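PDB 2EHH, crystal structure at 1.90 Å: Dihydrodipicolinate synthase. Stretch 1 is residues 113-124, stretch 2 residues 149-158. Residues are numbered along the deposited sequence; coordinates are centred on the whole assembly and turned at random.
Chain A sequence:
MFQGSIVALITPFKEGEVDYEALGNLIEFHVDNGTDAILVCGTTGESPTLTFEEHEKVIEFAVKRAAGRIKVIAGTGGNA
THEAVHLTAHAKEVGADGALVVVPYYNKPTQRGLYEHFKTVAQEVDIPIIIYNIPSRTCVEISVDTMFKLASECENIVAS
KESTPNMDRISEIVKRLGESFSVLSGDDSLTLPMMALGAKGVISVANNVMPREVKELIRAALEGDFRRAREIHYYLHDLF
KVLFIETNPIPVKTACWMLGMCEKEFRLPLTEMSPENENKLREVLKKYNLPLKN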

# COMPACT_ATOMS: atom_id res chain seq x y z
N GLY A 113 -11.93 -0.18 -20.68
CA GLY A 113 -10.80 -0.30 -21.57
C GLY A 113 -10.23 -1.70 -21.54
O GLY A 113 -9.87 -2.24 -22.58
N LEU A 114 -10.16 -2.31 -20.36
CA LEU A 114 -9.64 -3.66 -20.24
C LEU A 114 -10.59 -4.63 -20.94
O LEU A 114 -10.15 -5.59 -21.58
CB LEU A 114 -9.49 -4.05 -18.77
CG LEU A 114 -8.41 -3.28 -17.99
CD1 LEU A 114 -8.34 -3.77 -16.55
CD2 LEU A 114 -7.05 -3.49 -18.69
N TYR A 115 -11.89 -4.39 -20.80
CA TYR A 115 -12.89 -5.23 -21.45
C TYR A 115 -12.73 -5.17 -22.96
O TYR A 115 -12.61 -6.21 -23.63
CB TYR A 115 -14.30 -4.76 -21.07
CG TYR A 115 -15.41 -5.38 -21.90
CD1 TYR A 115 -15.75 -6.72 -21.76
CD2 TYR A 115 -16.10 -4.61 -22.83
CE1 TYR A 115 -16.77 -7.29 -22.53
CE2 TYR A 115 -17.12 -5.17 -23.61
CZ TYR A 115 -17.45 -6.50 -23.45
OH TYR A 115 -18.48 -7.04 -24.20
N GLU A 116 -12.71 -3.97 -23.51
CA GLU A 116 -12.57 -3.82 -24.96
C GLU A 116 -11.25 -4.38 -25.48
O GLU A 116 -11.19 -4.89 -26.60
CB GLU A 116 -12.74 -2.35 -25.37
CG GLU A 116 -14.13 -1.82 -25.08
CD GLU A 116 -14.41 -0.48 -25.72
OE1 GLU A 116 -15.43 0.15 -25.35
OE2 GLU A 116 -13.62 -0.06 -26.60
N HIS A 117 -10.20 -4.30 -24.67
CA HIS A 117 -8.89 -4.82 -25.06
C HIS A 117 -8.96 -6.33 -25.30
O HIS A 117 -8.70 -6.82 -26.40
CB HIS A 117 -7.86 -4.52 -23.96
CG HIS A 117 -6.50 -5.08 -24.23
ND1 HIS A 117 -5.64 -4.54 -25.16
CD2 HIS A 117 -5.84 -6.12 -23.67
CE1 HIS A 117 -4.50 -5.22 -25.15
NE2 HIS A 117 -4.60 -6.19 -24.26
N PHE A 118 -9.34 -7.06 -24.26
CA PHE A 118 -9.42 -8.51 -24.34
C PHE A 118 -10.51 -8.98 -25.29
O PHE A 118 -10.34 -9.98 -25.98
CB PHE A 118 -9.64 -9.09 -22.94
CG PHE A 118 -8.41 -9.05 -22.08
CD1 PHE A 118 -7.39 -9.99 -22.26
CD2 PHE A 118 -8.24 -8.06 -21.13
CE1 PHE A 118 -6.22 -9.94 -21.49
CE2 PHE A 118 -7.08 -7.99 -20.35
CZ PHE A 118 -6.07 -8.94 -20.54
N LYS A 119 -11.62 -8.25 -25.33
CA LYS A 119 -12.72 -8.61 -26.22
C LYS A 119 -12.25 -8.50 -27.67
O LYS A 119 -12.46 -9.40 -28.47
CB LYS A 119 -13.91 -7.67 -25.98
CG LYS A 119 -15.18 -8.07 -26.72
CD LYS A 119 -16.25 -6.99 -26.56
CE LYS A 119 -17.63 -7.50 -26.96
NZ LYS A 119 -17.67 -7.98 -28.37
N THR A 120 -11.60 -7.38 -27.98
CA THR A 120 -11.09 -7.15 -29.33
C THR A 120 -10.16 -8.26 -29.79
O THR A 120 -10.32 -8.81 -30.88
CB THR A 120 -10.37 -5.78 -29.42
OG1 THR A 120 -11.32 -4.74 -29.15
CG2 THR A 120 -9.78 -5.57 -30.82
N VAL A 121 -9.19 -8.60 -28.95
CA VAL A 121 -8.24 -9.66 -29.28
C VAL A 121 -8.95 -11.02 -29.43
O VAL A 121 -8.73 -11.73 -30.41
CB VAL A 121 -7.14 -9.79 -28.20
CG1 VAL A 121 -6.26 -11.00 -28.49
CG2 VAL A 121 -6.30 -8.53 -28.17
N ALA A 122 -9.79 -11.37 -28.46
CA ALA A 122 -10.50 -12.64 -28.48
C ALA A 122 -11.42 -12.83 -29.69
O ALA A 122 -11.47 -13.91 -30.28
CB ALA A 122 -11.31 -12.81 -27.18
N GLN A 123 -12.17 -11.79 -30.04
CA GLN A 123 -13.08 -11.88 -31.18
C GLN A 123 -12.34 -11.86 -32.51
O GLN A 123 -12.87 -12.32 -33.52
CB GLN A 123 -14.11 -10.74 -31.14
CG GLN A 123 -15.00 -10.75 -29.91
CD GLN A 123 -16.20 -9.85 -30.05
OE1 GLN A 123 -16.08 -8.69 -30.46
NE2 GLN A 123 -17.38 -10.36 -29.71
N GLU A 124 -11.12 -11.34 -32.51
CA GLU A 124 -10.33 -11.28 -33.73
C GLU A 124 -9.60 -12.57 -34.03
O GLU A 124 -9.51 -12.99 -35.18
CB GLU A 124 -9.31 -10.14 -33.64
CG GLU A 124 -9.81 -8.83 -34.18
CD GLU A 124 -10.27 -8.95 -35.62
OE1 GLU A 124 -9.45 -9.34 -36.48
OE2 GLU A 124 -11.46 -8.68 -35.89
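Stretch 2, residues 149-158: KLASECENIV

Stretch 1 is helical throughout. Stretch 2 begins as the last turn of a second helix, residues 149-153, which runs in nearly the same direction as the first: the axes cross at -24° and approach to 10.2 Å. Cys154 leaves helical geometry and opens a type I turn, closed by Ile157 N to Cys154 O at 3.0 Å, and a strand begins at Ile157. Stretch 2 thus follows the first helix from Tyr115, where Tyr115 CA lies 6.6 Å from Leu150 CA, to Ala122, where Ala122 CA lies 6.0 Å from Asn156 CA.

Tyr115, with chi1 in the t well, offers a broad aromatic surface. Lys149 extends its methylene chain across one face, its CE 3.5 Å from the ring centroid in a CH-pi contact, while NZ, 4.8 Å from the centroid, makes an off-centre cation-pi interaction. Long and flexible, lysine can pack its carbons on the ring and still keep its charge at the exposed surface. Leu150 CD2 also meets Tyr115 CD1 at 3.7 Å.

One turn later, the CA-to-CB bond of Phe118 points toward stretch 2, but its ring leads away. Its closest approaches are through CB, 3.6 Å from Leu150 CD1 and 4.2 Å from Ile157 CD1. Beside it, Lys119 lends aliphatic surface: its CB lies 4.2 Å from Leu150 CD2 and its CG 4.3 Å from Cys154 SG, while its NZ donates to Gln123 OE1 at 2.7 Å.

Ala122 points its small methyl group directly at the turn, with CB 3.9 Å from Cys154 SG and 3.8 Å from Ile157 CG1. This short side chain accompanies a close backbone approach, and Asn156 ND2 donates a hydrogen bond to Ala122 O at 2.5 Å. An amide side chain suits this place, since it can reach a carbonyl near the helix's end.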

# COMPACT_ATOMS: atom_id res chain seq x y z
N LYS A 149 -17.54 -10.79 -17.28
CA LYS A 149 -18.15 -10.29 -18.51
C LYS A 149 -17.39 -10.83 -19.72
O LYS A 149 -18.00 -11.21 -20.72
CB LYS A 149 -18.13 -8.76 -18.52
CG LYS A 149 -18.84 -8.11 -19.70
CD LYS A 149 -18.79 -6.59 -19.59
CE LYS A 149 -19.40 -5.90 -20.80
NZ LYS A 149 -20.87 -6.11 -20.91
N LEU A 150 -16.07 -10.87 -19.62
CA LEU A 150 -15.23 -11.36 -20.72
C LEU A 150 -15.38 -12.85 -20.98
O LEU A 150 -15.53 -13.27 -22.13
CB LEU A 150 -13.77 -11.05 -20.43
CG LEU A 150 -13.31 -9.62 -20.74
CD1 LEU A 150 -11.92 -9.37 -20.15
CD2 LEU A 150 -13.30 -9.43 -22.25
N ALA A 151 -15.33 -13.65 -19.92
CA ALA A 151 -15.44 -15.09 -20.06
C ALA A 151 -16.84 -15.49 -20.52
O ALA A 151 -17.02 -16.53 -21.17
CB ALA A 151 -15.11 -15.77 -18.73
N SER A 152 -17.83 -14.67 -20.18
CA SER A 152 -19.21 -14.94 -20.57
C SER A 152 -19.48 -14.61 -22.03
O SER A 152 -20.21 -15.33 -22.71
CB SER A 152 -20.17 -14.15 -19.68
OG SER A 152 -20.09 -14.58 -18.33
N GLU A 153 -18.89 -13.53 -22.52
CA GLU A 153 -19.09 -13.10 -23.90
C GLU A 153 -18.18 -13.80 -24.90
O GLU A 153 -18.57 -14.01 -26.06
CB GLU A 153 -18.90 -11.59 -24.00
N CYS A 154 -16.98 -14.17 -24.48
CA CYS A 154 -16.03 -14.84 -25.37
C CYS A 154 -15.72 -16.27 -24.91
O CYS A 154 -15.00 -16.46 -23.93
CB CYS A 154 -14.72 -14.05 -25.44
SG CYS A 154 -14.91 -12.30 -25.88
N GLU A 155 -16.25 -17.26 -25.62
CA GLU A 155 -16.00 -18.66 -25.26
C GLU A 155 -14.50 -18.87 -25.38
O GLU A 155 -13.93 -19.82 -24.84
CB GLU A 155 -16.73 -19.60 -26.22
CG GLU A 155 -18.19 -19.27 -26.44
CD GLU A 155 -18.98 -20.43 -27.02
OE1 GLU A 155 -18.45 -21.13 -27.91
OE2 GLU A 155 -20.14 -20.63 -26.59
N ASN A 156 -13.89 -17.95 -26.11
CA ASN A 156 -12.47 -17.91 -26.42
C ASN A 156 -11.55 -17.64 -25.21
O ASN A 156 -10.39 -18.06 -25.18
CB ASN A 156 -12.28 -16.83 -27.49
CG ASN A 156 -10.99 -16.97 -28.22
OD1 ASN A 156 -10.20 -17.86 -27.93
ND2 ASN A 156 -10.76 -16.09 -29.19
N ILE A 157 -12.07 -16.91 -24.22
CA ILE A 157 -11.30 -16.57 -23.02
C ILE A 157 -11.58 -17.66 -21.99
O ILE A 157 -12.65 -17.70 -21.38
CB ILE A 157 -11.71 -15.17 -22.52
CG1 ILE A 157 -11.33 -14.15 -23.60
CG2 ILE A 157 -11.03 -14.86 -21.21
CD1 ILE A 157 -11.77 -12.73 -23.32
N VAL A 158 -10.60 -18.53 -21.79
CA VAL A 158 -10.75 -19.70 -20.92
C VAL A 158 -9.98 -19.79 -19.61
O VAL A 158 -10.22 -20.71 -18.83
CB VAL A 158 -10.40 -20.97 -21.71
CG1 VAL A 158 -11.25 -21.04 -22.98
CG2 VAL A 158 -8.92 -20.95 -22.07